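PDB 4IRT: uncharacterized protein from Bacteroides ovatus, which is of unknown function but is a putative neuraminidase with a BNR repeat-like beta-propeller domain, and so may act on sialic acid-containing glycans. Local coordinates for residues 139-144 with 152-157; 13-18 with 396-401; 316-321 with 369-374; 206-211 with 238-243. All coordinates share one frame; numbering follows the deposited sequence.

Contact 1. Residues 139-144 with 152-157; sequences FVYRSG and VMNRYS
Phe139, Val140 and Tyr141 pair with Asn154, Met153 and Val152 in an antiparallel hairpin whose strands, 137-143 and 151-157, are the two inner ones of a four-stranded sheet, consistent with a propeller blade. The register is regular: Phe139-Asn154 and Tyr141-Val152 are hydrogen-bonded pairs, and between them lies the non-hydrogen-bonded pair Val140-Met153. Val152 N bonds Tyr141 O at 2.9 Å. Tyr141 and Val152 lie side by side, and Val152 CB sits over one ring face, displaced toward the rim, 3.9 Å from the Tyr141 ring centroid in a CH-pi contact. Val152 CG1 comes within 3.5 Å of Tyr141 OH. On the other sheet face, Val140 CG2 meets the CE methyl of selenomethionine Met153 at 4.0 Å. One water donates to Tyr141 OH (2.8 Å) and accepts from Asn154 ND2 (2.9 Å). With Asp120 O also binding that hydroxyl and Arg165 NH1 binding Asn154 OD1, both buried polar ends are satisfied, and the partners on OD1 and ND2 probably fix the amide orientation.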
loop_
_atom_site.group_PDB
_atom_site.type_symbol
_atom_site.label_atom_id
_atom_site.label_comp_id
_atom_site.label_asym_id
_atom_site.label_seq_id
_atom_site.Cartn_x
_atom_site.Cartn_y
_atom_site.Cartn_z
ATOM N N PHE A 139 -12.816 -3.221 0.735
ATOM C CA PHE A 139 -12.396 -1.872 1.069
ATOM C C PHE A 139 -12.047 -1.852 2.535
ATOM O O PHE A 139 -12.780 -2.360 3.361
ATOM C CB PHE A 139 -13.483 -0.866 0.803
ATOM C CG PHE A 139 -13.076 0.590 1.014
ATOM C CD1 PHE A 139 -12.197 1.225 0.142
ATOM C CD2 PHE A 139 -13.651 1.331 2.027
ATOM C CE1 PHE A 139 -11.895 2.578 0.289
ATOM C CE2 PHE A 139 -13.356 2.671 2.188
ATOM C CZ PHE A 139 -12.487 3.298 1.323
ATOM N N VAL A 140 -10.919 -1.246 2.832
ATOM C CA VAL A 140 -10.463 -1.102 4.195
ATOM C C VAL A 140 -10.111 0.358 4.439
ATOM O O VAL A 140 -9.564 1.028 3.553
ATOM C CB VAL A 140 -9.254 -1.984 4.537
ATOM C CG1 VAL A 140 -8.834 -1.733 5.974
ATOM C CG2 VAL A 140 -9.584 -3.444 4.339
ATOM N N TYR A 141 -10.435 0.843 5.635
ATOM C CA TYR A 141 -10.046 2.193 6.020
ATOM C C TYR A 141 -9.920 2.281 7.532
ATOM O O TYR A 141 -10.363 1.373 8.242
ATOM C CB TYR A 141 -11.052 3.224 5.476
ATOM C CG TYR A 141 -12.470 3.166 6.044
ATOM C CD1 TYR A 141 -13.373 2.228 5.579
ATOM C CD2 TYR A 141 -12.899 4.041 7.038
ATOM C CE1 TYR A 141 -14.661 2.165 6.069
ATOM C CE2 TYR A 141 -14.195 3.992 7.527
ATOM C CZ TYR A 141 -15.079 3.043 7.038
ATOM O OH TYR A 141 -16.388 2.960 7.507
ATOM N N ARG A 142 -9.305 3.378 7.977
ATOM C CA ARG A 142 -9.216 3.699 9.400
ATOM C C ARG A 142 -10.304 4.710 9.740
ATOM O O ARG A 142 -10.409 5.791 9.142
ATOM C CB ARG A 142 -7.856 4.285 9.817
ATOM C CG ARG A 142 -7.761 4.513 11.328
ATOM C CD ARG A 142 -6.514 5.252 11.803
ATOM N NE ARG A 142 -6.556 6.691 11.571
ATOM C CZ ARG A 142 -5.496 7.494 11.696
ATOM N NH1 ARG A 142 -4.330 6.987 12.079
ATOM N NH2 ARG A 142 -5.597 8.790 11.457
ATOM N N SER A 143 -11.131 4.340 10.700
ATOM C CA SER A 143 -12.177 5.217 11.177
ATOM C C SER A 143 -11.772 5.857 12.496
ATOM O O SER A 143 -11.366 5.155 13.432
ATOM C CB SER A 143 -13.467 4.427 11.414
ATOM O OG SER A 143 -14.475 5.314 11.881
ATOM N N GLY A 144 -11.921 7.176 12.594
ATOM C CA GLY A 144 -11.711 7.880 13.879
ATOM C C GLY A 144 -10.945 9.173 13.661
ATOM O O GLY A 144 -10.252 9.334 12.664
ATOM N N VAL A 152 -11.829 -0.718 9.631
ATOM C CA VAL A 152 -13.146 -1.088 9.142
ATOM C C VAL A 152 -13.001 -1.706 7.755
ATOM O O VAL A 152 -12.262 -1.194 6.920
ATOM C CB VAL A 152 -14.064 0.137 9.073
ATOM C CG1 VAL A 152 -15.425 -0.202 8.506
ATOM C CG2 VAL A 152 -14.184 0.760 10.459
HETATM N N MSE A 153 -13.733 -2.795 7.542
HETATM C CA MSE A 153 -13.625 -3.615 6.356
HETATM C C MSE A 153 -14.992 -3.907 5.790
HETATM O O MSE A 153 -15.905 -4.417 6.471
HETATM C CB MSE A 153 -12.846 -4.886 6.712
HETATM C CG MSE A 153 -12.815 -5.920 5.595
HETATM SE SE MSE A 153 -11.859 -7.558 6.117
HETATM C CE MSE A 153 -10.054 -6.851 6.361
ATOM N N ASN A 154 -15.133 -3.566 4.520
ATOM C CA ASN A 154 -16.350 -3.773 3.765
ATOM C C ASN A 154 -16.096 -4.629 2.540
ATOM O O ASN A 154 -14.964 -4.750 2.079
ATOM C CB ASN A 154 -16.867 -2.438 3.247
ATOM C CG ASN A 154 -17.261 -1.475 4.343
ATOM O OD1 ASN A 154 -17.636 -1.861 5.446
ATOM N ND2 ASN A 154 -17.194 -0.179 4.019
ATOM N N ARG A 155 -17.179 -5.170 1.988
ATOM C CA ARG A 155 -17.138 -5.949 0.768
ATOM C C ARG A 155 -18.158 -5.441 -0.235
ATOM O O ARG A 155 -19.296 -5.132 0.126
ATOM C CB ARG A 155 -17.398 -7.436 1.034
ATOM C CG ARG A 155 -17.392 -8.309 -0.228
ATOM C CD ARG A 155 -17.466 -9.778 0.154
ATOM N NE ARG A 155 -17.685 -10.694 -0.973
ATOM C CZ ARG A 155 -17.865 -12.011 -0.826
ATOM N NH1 ARG A 155 -17.857 -12.577 0.388
ATOM N NH2 ARG A 155 -18.090 -12.774 -1.882
ATOM N N TYR A 156 -17.750 -5.381 -1.498
ATOM C CA TYR A 156 -18.630 -4.981 -2.597
ATOM C C TYR A 156 -19.060 -6.208 -3.361
ATOM O O TYR A 156 -18.231 -6.903 -3.944
ATOM C CB TYR A 156 -17.914 -4.046 -3.553
ATOM C CG TYR A 156 -18.783 -3.552 -4.692
ATOM C CD1 TYR A 156 -19.787 -2.613 -4.463
ATOM C CD2 TYR A 156 -18.595 -4.007 -5.989
ATOM C CE1 TYR A 156 -20.583 -2.132 -5.499
ATOM C CE2 TYR A 156 -19.388 -3.527 -7.042
ATOM C CZ TYR A 156 -20.371 -2.597 -6.780
ATOM O OH TYR A 156 -21.156 -2.118 -7.791
ATOM N N SER A 157 -20.362 -6.477 -3.342
ATOM C CA SER A 157 -20.915 -7.629 -4.052
ATOM C C SER A 157 -21.197 -7.188 -5.467
ATOM O O SER A 157 -22.017 -6.315 -5.691
ATOM C CB SER A 157 -22.203 -8.114 -3.400
ATOM O OG SER A 157 -22.851 -9.071 -4.241
HETATM O O HOH W 1 -18.229 1.868 5.712
#

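Contact 2. Residues 13-18 with 396-401; sequences YSCTSV and AEIEPQ
Ser14 and Cys15 each offer a side-chain acceptor to the backbone of residues 396-401, and Ile398 packs its side chain against Ser14. Ser14 OG, anti to its own carbonyl carbon (chi1 -69°), receives Gln401 N at 3.1 Å with an N-H...O angle of 149°. The same OG also bonds His386 O, so two partners fix its rotation. An alanine in place of Ser14 would probably leave Gln401 N and His386 O without this shared mate, while CB kept its packing on Ile398. Ile398 CD1 lies 3.8 Å from Ser14 CB and also touches Ser14 O. The contact joins the loop after strand 5-12 to the loop before strand 401-407, and Gln401 also shares backbone bonding with Gly12; such pairing of the two chain ends is consistent with closure of a propeller ring. One residue on, Cys15 SG accepts a weak bond from Ile398 N at 3.5 Å and lies 4.2 Å from Ile398 CG1. Two waters link the backbones. One accepts from Ser14 N at 2.9 Å and donates to Ile398 O at 2.8 Å; another donates to both Cys15 O and Ala396 O, the latter at 2.6 Å.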
loop_
_atom_site.group_PDB
_atom_site.type_symbol
_atom_site.label_atom_id
_atom_site.label_comp_id
_atom_site.label_asym_id
_atom_site.label_seq_id
_atom_site.Cartn_x
_atom_site.Cartn_y
_atom_site.Cartn_z
ATOM N N TYR A 13 0.913 17.109 -9.381
ATOM C CA TYR A 13 1.342 17.852 -8.204
ATOM C C TYR A 13 2.585 17.234 -7.569
ATOM O O TYR A 13 2.599 16.032 -7.368
ATOM C CB TYR A 13 0.238 17.808 -7.168
ATOM C CG TYR A 13 0.415 18.752 -6.019
ATOM C CD1 TYR A 13 0.307 20.125 -6.196
ATOM C CD2 TYR A 13 0.651 18.268 -4.731
ATOM C CE1 TYR A 13 0.457 21.004 -5.129
ATOM C CE2 TYR A 13 0.794 19.143 -3.655
ATOM C CZ TYR A 13 0.694 20.504 -3.866
ATOM O OH TYR A 13 0.811 21.358 -2.798
ATOM N N SER A 14 3.580 18.064 -7.229
ATOM C CA SER A 14 4.831 17.601 -6.617
ATOM C C SER A 14 5.236 18.319 -5.329
ATOM O O SER A 14 6.304 18.039 -4.758
ATOM C CB SER A 14 5.988 17.702 -7.647
ATOM O OG SER A 14 5.825 16.742 -8.681
ATOM N N CYS A 15 4.414 19.244 -4.845
ATOM C CA CYS A 15 4.828 20.044 -3.689
ATOM C C CYS A 15 4.747 19.271 -2.371
ATOM O O CYS A 15 5.406 19.647 -1.392
ATOM C CB CYS A 15 4.000 21.322 -3.582
ATOM S SG CYS A 15 4.200 22.470 -4.973
ATOM N N THR A 16 3.910 18.230 -2.347
ATOM C CA THR A 16 3.895 17.228 -1.301
ATOM C C THR A 16 3.979 15.846 -1.961
ATOM O O THR A 16 3.918 15.737 -3.172
ATOM C CB THR A 16 2.599 17.247 -0.453
ATOM O OG1 THR A 16 1.519 16.724 -1.247
ATOM C CG2 THR A 16 2.276 18.652 0.071
ATOM N N SER A 17 4.083 14.798 -1.146
ATOM C CA SER A 17 4.168 13.405 -1.611
ATOM C C SER A 17 2.808 12.717 -1.759
ATOM O O SER A 17 2.753 11.508 -1.850
ATOM C CB SER A 17 5.021 12.578 -0.633
ATOM O OG SER A 17 4.540 12.699 0.693
ATOM N N VAL A 18 1.720 13.490 -1.811
ATOM C CA VAL A 18 0.376 12.932 -1.867
ATOM C C VAL A 18 0.159 11.912 -2.993
ATOM O O VAL A 18 -0.565 10.904 -2.817
ATOM C CB VAL A 18 -0.713 14.051 -1.848
ATOM C CG1 VAL A 18 -0.774 14.799 -3.166
ATOM C CG2 VAL A 18 -2.071 13.458 -1.478
ATOM N N ALA A 396 7.671 25.437 -0.181
ATOM C CA ALA A 396 8.309 25.531 -1.506
ATOM C C ALA A 396 7.329 25.107 -2.603
ATOM O O ALA A 396 6.781 23.992 -2.607
ATOM C CB ALA A 396 9.575 24.692 -1.573
ATOM N N GLU A 397 7.081 26.034 -3.506
ATOM C CA GLU A 397 6.178 25.801 -4.592
ATOM C C GLU A 397 7.051 25.380 -5.747
ATOM O O GLU A 397 7.749 26.203 -6.317
ATOM C CB GLU A 397 5.413 27.087 -4.928
ATOM C CG GLU A 397 4.360 27.495 -3.902
ATOM C CD GLU A 397 3.183 26.540 -3.861
ATOM O OE1 GLU A 397 2.589 26.287 -4.935
ATOM O OE2 GLU A 397 2.856 26.043 -2.758
ATOM N N ILE A 398 7.040 24.101 -6.083
ATOM C CA ILE A 398 7.751 23.654 -7.275
ATOM C C ILE A 398 6.773 23.275 -8.390
ATOM O O ILE A 398 5.592 22.957 -8.168
ATOM C CB ILE A 398 8.730 22.501 -6.975
ATOM C CG1 ILE A 398 7.979 21.252 -6.484
ATOM C CG2 ILE A 398 9.763 22.962 -5.945
ATOM C CD1 ILE A 398 8.826 19.996 -6.594
ATOM N N GLU A 399 7.293 23.282 -9.603
ATOM C CA GLU A 399 6.524 22.902 -10.767
ATOM C C GLU A 399 6.119 21.455 -10.698
ATOM O O GLU A 399 6.842 20.625 -10.146
ATOM C CB GLU A 399 7.321 23.115 -12.029
ATOM C CG GLU A 399 7.544 24.561 -12.371
ATOM C CD GLU A 399 7.999 24.665 -13.796
ATOM O OE1 GLU A 399 9.194 24.456 -14.022
ATOM O OE2 GLU A 399 7.127 24.873 -14.682
ATOM N N PRO A 400 4.938 21.134 -11.247
ATOM C CA PRO A 400 4.538 19.754 -11.243
ATOM C C PRO A 400 5.546 18.924 -12.085
ATOM O O PRO A 400 5.982 19.376 -13.152
ATOM C CB PRO A 400 3.126 19.794 -11.866
ATOM C CG PRO A 400 3.157 21.008 -12.750
ATOM C CD PRO A 400 3.992 22.000 -11.983
ATOM N N GLN A 401 5.928 17.765 -11.563
ATOM C CA GLN A 401 6.886 16.857 -12.199
ATOM C C GLN A 401 6.163 15.713 -12.934
ATOM O O GLN A 401 5.026 15.292 -12.580
ATOM C CB GLN A 401 7.890 16.295 -11.156
ATOM C CG GLN A 401 8.634 17.374 -10.354
ATOM C CD GLN A 401 9.527 18.263 -11.223
ATOM O OE1 GLN A 401 9.324 19.514 -11.349
ATOM N NE2 GLN A 401 10.462 17.640 -11.879
HETATM O O HOH W 2 0.869 23.807 -3.403
HETATM O O HOH W 3 3.686 20.858 -8.033
HETATM O O HOH W 4 7.522 21.678 -1.680
#

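Contact 3. Residues 316-321 with 369-374; sequences RPRIVV and HDTELW
Val320 and Trp374 reach toward each other tip to tip, the valine pointing onto one face of the indole. Val320 CB lies 3.5 Å from the centroid of the five-membered ring of Trp374, only 9° off the ring normal, a CH-pi contact over the face. Its two methyls divide the remaining surface: CG2 sits over the six-membered ring, almost equally far from its six atoms, 3.8 Å from Trp374 CH2, while CG1 turns toward His369, 3.4 Å from NE2, as these two side chains slide past each other in opposite directions. The indole edge is used too. Val321 O lies in the ring plane and accepts from Trp374 NE1 at 3.3 Å, the donor standing above the carbonyl plane. An alanine in place of Trp374 would probably leave Val321 O without this donor and open a gap against Val320. Arg318 and His369 cross obliquely, guanidinium and imidazole planes 81° apart, with Arg318 NH1 3.1 Å from His369 ND1. Arg318 NH2 is held separately by Val22 O and Arg24 O. Asp370 OD1 caps the helix by accepting from Leu373 N at 3.0 Å, and Trp374 follows on the first turn. The arrangement is an N-capped short helix, 371-377, packed on 318-322, an outermost strand of its four-stranded sheet, near the middle of what is probably a beta-propeller.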
loop_
_atom_site.group_PDB
_atom_site.type_symbol
_atom_site.label_atom_id
_atom_site.label_comp_id
_atom_site.label_asym_id
_atom_site.label_seq_id
_atom_site.Cartn_x
_atom_site.Cartn_y
_atom_site.Cartn_z
ATOM N N ARG A 316 9.308 3.876 2.629
ATOM C CA ARG A 316 8.716 2.599 2.965
ATOM C C ARG A 316 8.616 1.744 1.667
ATOM O O ARG A 316 8.380 2.267 0.579
ATOM C CB ARG A 316 7.370 2.802 3.602
ATOM C CG ARG A 316 7.521 3.429 4.969
ATOM C CD ARG A 316 6.214 3.852 5.568
ATOM N NE ARG A 316 5.643 4.956 4.817
ATOM C CZ ARG A 316 4.612 5.680 5.218
ATOM N NH1 ARG A 316 3.991 5.403 6.349
ATOM N NH2 ARG A 316 4.166 6.662 4.452
ATOM N N PRO A 317 8.862 0.440 1.780
ATOM C CA PRO A 317 9.078 -0.369 0.596
ATOM C C PRO A 317 7.885 -1.111 0.027
ATOM O O PRO A 317 6.852 -1.286 0.693
ATOM C CB PRO A 317 10.123 -1.365 1.085
ATOM C CG PRO A 317 9.734 -1.611 2.497
ATOM C CD PRO A 317 9.331 -0.243 3.004
ATOM N N ARG A 318 8.054 -1.580 -1.204
ATOM C CA ARG A 318 7.117 -2.542 -1.821
ATOM C C ARG A 318 7.913 -3.753 -2.287
ATOM O O ARG A 318 9.123 -3.655 -2.507
ATOM C CB ARG A 318 6.384 -1.953 -3.030
ATOM C CG ARG A 318 5.409 -0.804 -2.761
ATOM C CD ARG A 318 4.042 -1.317 -2.469
ATOM N NE ARG A 318 2.976 -0.320 -2.284
ATOM C CZ ARG A 318 1.829 -0.327 -2.947
ATOM N NH1 ARG A 318 1.594 -1.200 -3.936
ATOM N NH2 ARG A 318 0.915 0.574 -2.658
ATOM N N ILE A 319 7.223 -4.883 -2.438
ATOM C CA ILE A 319 7.831 -6.126 -2.894
ATOM C C ILE A 319 6.895 -6.876 -3.835
ATOM O O ILE A 319 5.655 -6.800 -3.723
ATOM C CB ILE A 319 8.170 -7.085 -1.730
ATOM C CG1 ILE A 319 6.973 -7.241 -0.767
ATOM C CG2 ILE A 319 9.411 -6.642 -0.984
ATOM C CD1 ILE A 319 7.171 -8.356 0.251
ATOM N N VAL A 320 7.491 -7.628 -4.746
ATOM C CA VAL A 320 6.763 -8.719 -5.405
ATOM C C VAL A 320 7.620 -9.975 -5.298
ATOM O O VAL A 320 8.851 -9.894 -5.206
ATOM C CB VAL A 320 6.375 -8.410 -6.862
ATOM C CG1 VAL A 320 5.382 -7.239 -6.903
ATOM C CG2 VAL A 320 7.594 -8.164 -7.744
ATOM N N VAL A 321 6.940 -11.117 -5.266
ATOM C CA VAL A 321 7.583 -12.394 -5.072
ATOM C C VAL A 321 7.170 -13.391 -6.167
ATOM O O VAL A 321 6.015 -13.410 -6.616
ATOM C CB VAL A 321 7.245 -12.962 -3.691
ATOM C CG1 VAL A 321 8.037 -14.242 -3.390
ATOM C CG2 VAL A 321 7.514 -11.923 -2.619
ATOM N N HIS A 369 2.715 0.103 -6.893
ATOM C CA HIS A 369 2.848 -0.714 -8.109
ATOM C C HIS A 369 1.536 -1.349 -8.530
ATOM O O HIS A 369 0.552 -1.389 -7.758
ATOM C CB HIS A 369 3.919 -1.807 -7.889
ATOM C CG HIS A 369 3.446 -3.020 -7.120
ATOM N ND1 HIS A 369 3.355 -3.060 -5.749
ATOM C CD2 HIS A 369 3.125 -4.264 -7.550
ATOM C CE1 HIS A 369 2.969 -4.268 -5.365
ATOM N NE2 HIS A 369 2.811 -5.017 -6.440
ATOM N N ASP A 370 1.533 -1.866 -9.750
ATOM C CA ASP A 370 0.350 -2.440 -10.353
ATOM C C ASP A 370 0.264 -3.872 -9.839
ATOM O O ASP A 370 0.805 -4.827 -10.431
ATOM C CB ASP A 370 0.427 -2.350 -11.861
ATOM C CG ASP A 370 -0.837 -2.781 -12.553
ATOM O OD1 ASP A 370 -1.621 -3.569 -11.979
ATOM O OD2 ASP A 370 -1.034 -2.304 -13.697
ATOM N N THR A 371 -0.414 -4.009 -8.706
ATOM C CA THR A 371 -0.523 -5.295 -8.025
ATOM C C THR A 371 -1.108 -6.374 -8.942
ATOM O O THR A 371 -0.652 -7.507 -8.963
ATOM C CB THR A 371 -1.405 -5.208 -6.772
ATOM O OG1 THR A 371 -2.670 -4.631 -7.113
ATOM C CG2 THR A 371 -0.749 -4.368 -5.691
ATOM N N GLU A 372 -2.132 -6.014 -9.699
ATOM C CA GLU A 372 -2.831 -6.973 -10.552
ATOM C C GLU A 372 -2.016 -7.435 -11.765
ATOM O O GLU A 372 -2.043 -8.596 -12.142
ATOM C CB GLU A 372 -4.204 -6.408 -10.926
ATOM C CG GLU A 372 -5.046 -6.097 -9.683
ATOM C CD GLU A 372 -5.059 -7.238 -8.652
ATOM O OE1 GLU A 372 -5.617 -8.306 -8.954
ATOM O OE2 GLU A 372 -4.491 -7.073 -7.552
ATOM N N LEU A 373 -1.238 -6.541 -12.355
ATOM C CA LEU A 373 -0.367 -6.909 -13.449
ATOM C C LEU A 373 0.710 -7.881 -13.002
ATOM O O LEU A 373 1.047 -8.792 -13.733
ATOM C CB LEU A 373 0.291 -5.673 -14.045
ATOM C CG LEU A 373 1.082 -5.876 -15.323
ATOM C CD1 LEU A 373 0.198 -6.373 -16.467
ATOM C CD2 LEU A 373 1.687 -4.535 -15.683
ATOM N N TRP A 374 1.234 -7.718 -11.797
ATOM C CA TRP A 374 2.183 -8.689 -11.290
ATOM C C TRP A 374 1.487 -10.064 -11.126
ATOM O O TRP A 374 2.023 -11.097 -11.571
ATOM C CB TRP A 374 2.842 -8.206 -9.988
ATOM C CG TRP A 374 3.711 -9.285 -9.435
ATOM C CD1 TRP A 374 3.406 -10.144 -8.418
ATOM C CD2 TRP A 374 4.965 -9.711 -9.955
ATOM N NE1 TRP A 374 4.416 -11.043 -8.245
ATOM C CE2 TRP A 374 5.399 -10.796 -9.164
ATOM C CE3 TRP A 374 5.804 -9.240 -10.973
ATOM C CZ2 TRP A 374 6.610 -11.433 -9.375
ATOM C CZ3 TRP A 374 7.006 -9.896 -11.184
ATOM C CH2 TRP A 374 7.398 -10.963 -10.370
HETATM O O HOH W 5 4.044 -11.309 -5.006
#

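Contact 4. Residues 206-211 with 238-243; sequences NHDICY and AEYACR
With SG of Cys210 (chi1 -62°) and CG of Tyr240 (chi1 -71°) each anti to its own carbonyl carbon, two side chains that the non-hydrogen-bonded pairing already puts on one sheet face come together. Cys210 SG lies over one ring face, offset toward the rim and 3.7 Å from the Tyr240 ring centroid, a sulfur-aromatic contact; its nearest ring atom is Tyr240 CE2 at 3.3 Å. The opposite face carries Arg243 NH1, centred over the ring in the conformer described. At the ring edge and in its plane is Asp208 CB, 3.7 Å from Tyr240 CD2, with the carboxylate turned 81° from the ring. Asp208 OD2 also accepts from His207 ND1 at 2.8 Å, met from above the carboxylate plane. The backbone here forms a classic beta bulge between strand 206-214 and the edge strand 239-242 of a four-stranded antiparallel sheet, consistent with a propeller blade: Ala241 and Cys242 both face Ile209. Ile209 O accepts from Cys242 N at 3.1 Å and weakly from Ala241 N, while Ile209 N returns a 2.9 Å bond to Cys242 O. Beyond the bulge, Glu239 OE1 comes to the edge of the Tyr211 ring, 3.7 Å from CD2, and OE2 of the same carboxylate bonds Thr224 and Trp290.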
loop_
_atom_site.group_PDB
_atom_site.type_symbol
_atom_site.label_atom_id
_atom_site.label_comp_id
_atom_site.label_asym_id
_atom_site.label_seq_id
_atom_site.Cartn_x
_atom_site.Cartn_y
_atom_site.Cartn_z
ATOM N N ASN A 206 5.975 2.559 18.322
ATOM C CA ASN A 206 5.646 1.417 17.465
ATOM C C ASN A 206 6.385 0.178 18.003
ATOM O O ASN A 206 7.529 0.277 18.480
ATOM C CB ASN A 206 6.148 1.616 16.025
ATOM C CG ASN A 206 5.383 2.653 15.235
ATOM O OD1 ASN A 206 4.233 3.045 15.557
ATOM N ND2 ASN A 206 6.027 3.101 14.144
ATOM N N HIS A 207 5.716 -0.959 17.951
ATOM C CA HIS A 207 6.357 -2.209 18.294
ATOM C C HIS A 207 5.646 -3.397 17.674
ATOM O O HIS A 207 4.421 -3.372 17.494
ATOM C CB HIS A 207 6.445 -2.367 19.816
ATOM C CG HIS A 207 5.121 -2.350 20.523
ATOM N ND1 HIS A 207 4.437 -3.504 20.847
ATOM C CD2 HIS A 207 4.381 -1.328 21.008
ATOM C CE1 HIS A 207 3.325 -3.190 21.491
ATOM N NE2 HIS A 207 3.265 -1.872 21.600
ATOM N N ASP A 208 6.445 -4.427 17.367
ATOM C CA ASP A 208 5.995 -5.739 16.882
ATOM C C ASP A 208 5.413 -5.736 15.465
ATOM O O ASP A 208 4.991 -4.700 14.949
ATOM C CB ASP A 208 4.970 -6.356 17.867
ATOM C CG ASP A 208 5.563 -6.591 19.243
ATOM O OD1 ASP A 208 6.672 -7.177 19.348
ATOM O OD2 ASP A 208 4.924 -6.181 20.239
ATOM N N ILE A 209 5.458 -6.912 14.844
ATOM C CA ILE A 209 4.779 -7.204 13.590
ATOM C C ILE A 209 3.893 -8.421 13.790
ATOM O O ILE A 209 4.387 -9.522 14.116
ATOM C CB ILE A 209 5.769 -7.461 12.423
ATOM C CG1 ILE A 209 6.764 -6.284 12.310
ATOM C CG2 ILE A 209 4.996 -7.662 11.117
ATOM C CD1 ILE A 209 7.741 -6.354 11.146
ATOM N N CYS A 210 2.600 -8.235 13.557
ATOM C CA CYS A 210 1.594 -9.272 13.792
ATOM C C CYS A 210 0.923 -9.672 12.464
ATOM O O CYS A 210 1.016 -8.966 11.480
ATOM C CB CYS A 210 0.530 -8.774 14.781
ATOM S SG CYS A 210 1.169 -8.376 16.442
ATOM N N TYR A 211 0.202 -10.790 12.457
ATOM C CA TYR A 211 -0.282 -11.369 11.209
ATOM C C TYR A 211 -1.599 -12.117 11.409
ATOM O O TYR A 211 -1.788 -12.755 12.420
ATOM C CB TYR A 211 0.757 -12.338 10.660
ATOM C CG TYR A 211 0.299 -13.067 9.422
ATOM C CD1 TYR A 211 0.374 -12.455 8.165
ATOM C CD2 TYR A 211 -0.197 -14.353 9.492
ATOM C CE1 TYR A 211 -0.062 -13.108 7.027
ATOM C CE2 TYR A 211 -0.654 -15.005 8.359
ATOM C CZ TYR A 211 -0.558 -14.397 7.123
ATOM O OH TYR A 211 -0.951 -15.049 5.973
ATOM N N ALA A 238 -2.769 -12.050 19.377
ATOM C CA ALA A 238 -2.238 -11.872 18.026
ATOM C C ALA A 238 -1.092 -12.845 17.770
ATOM O O ALA A 238 -0.336 -13.160 18.690
ATOM C CB ALA A 238 -1.748 -10.452 17.842
ATOM N N GLU A 239 -0.946 -13.254 16.509
ATOM C CA GLU A 239 0.205 -13.988 16.071
ATOM C C GLU A 239 1.340 -12.992 15.836
ATOM O O GLU A 239 1.194 -12.070 15.040
ATOM C CB GLU A 239 -0.065 -14.789 14.787
ATOM C CG GLU A 239 1.179 -15.576 14.359
ATOM C CD GLU A 239 1.023 -16.447 13.135
ATOM O OE1 GLU A 239 -0.067 -16.484 12.494
ATOM O OE2 GLU A 239 2.050 -17.115 12.820
ATOM N N TYR A 240 2.482 -13.206 16.490
ATOM C CA TYR A 240 3.655 -12.370 16.275
ATOM C C TYR A 240 4.541 -12.948 15.183
ATOM O O TYR A 240 5.246 -13.940 15.383
ATOM C CB TYR A 240 4.392 -12.138 17.605
ATOM C CG TYR A 240 3.533 -11.217 18.465
ATOM C CD1 TYR A 240 2.443 -11.724 19.195
ATOM C CD2 TYR A 240 3.724 -9.844 18.446
ATOM C CE1 TYR A 240 1.595 -10.881 19.911
ATOM C CE2 TYR A 240 2.899 -8.992 19.184
ATOM C CZ TYR A 240 1.834 -9.518 19.906
ATOM O OH TYR A 240 1.007 -8.657 20.588
ATOM N N ALA A 241 4.539 -12.280 14.042
ATOM C CA ALA A 241 5.465 -12.611 12.964
ATOM C C ALA A 241 6.904 -12.234 13.327
ATOM O O ALA A 241 7.848 -12.957 12.982
ATOM C CB ALA A 241 5.051 -11.945 11.673
ATOM N N CYS A 242 7.065 -11.122 14.033
ATOM C CA CYS A 242 8.387 -10.686 14.481
ATOM C C CYS A 242 8.212 -9.816 15.695
ATOM O O CYS A 242 7.536 -8.758 15.627
ATOM C CB CYS A 242 9.156 -9.962 13.371
ATOM S SG CYS A 242 10.915 -9.644 13.760
ATOM N N ARG A 243 8.804 -10.256 16.810
ATOM C CA ARG A 243 8.786 -9.459 18.027
ATOM C C ARG A 243 9.876 -8.411 17.997
ATOM O O ARG A 243 11.055 -8.725 17.885
ATOM C CB ARG A 243 8.935 -10.316 19.273
ATOM C CG ARG A 243 7.707 -11.150 19.531
ATOM C CD ARG A 243 7.340 -11.183 20.990
ATOM N NE ARG A 243 6.379 -12.245 21.200
ATOM C CZ ARG A 243 5.162 -12.056 21.666
ATOM N NH1 ARG A 243 4.766 -10.845 22.011
ATOM N NH2 ARG A 243 4.361 -13.097 21.809
#

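How the contacts relate
Contacts 1, 4 and 3 follow one another along the chain, and contact 2 spans all three by bringing residues 13-18 to 396-401. Contacts 1 and 4 each pair neighbouring strands of a four-stranded sheet, a different one in each case; their centres are about 22 Å apart. Contact 3 joins a strand to a helix instead, and its centre lies about 9 Å from the chain centre, against about 15 Å for contact 1 and 18 Å for contact 4. Contacts 2 and 4 fall on opposite sides of that centre, about 36 Å apart centre to centre. No two contacts touch; the closest pair, 2 and 3, leaves about 7 Å between nearest atoms. A 1,2-ethanediol, probably from the crystallisation liquor, lies about 4 Å from the Tyr13 side chain in contact 2.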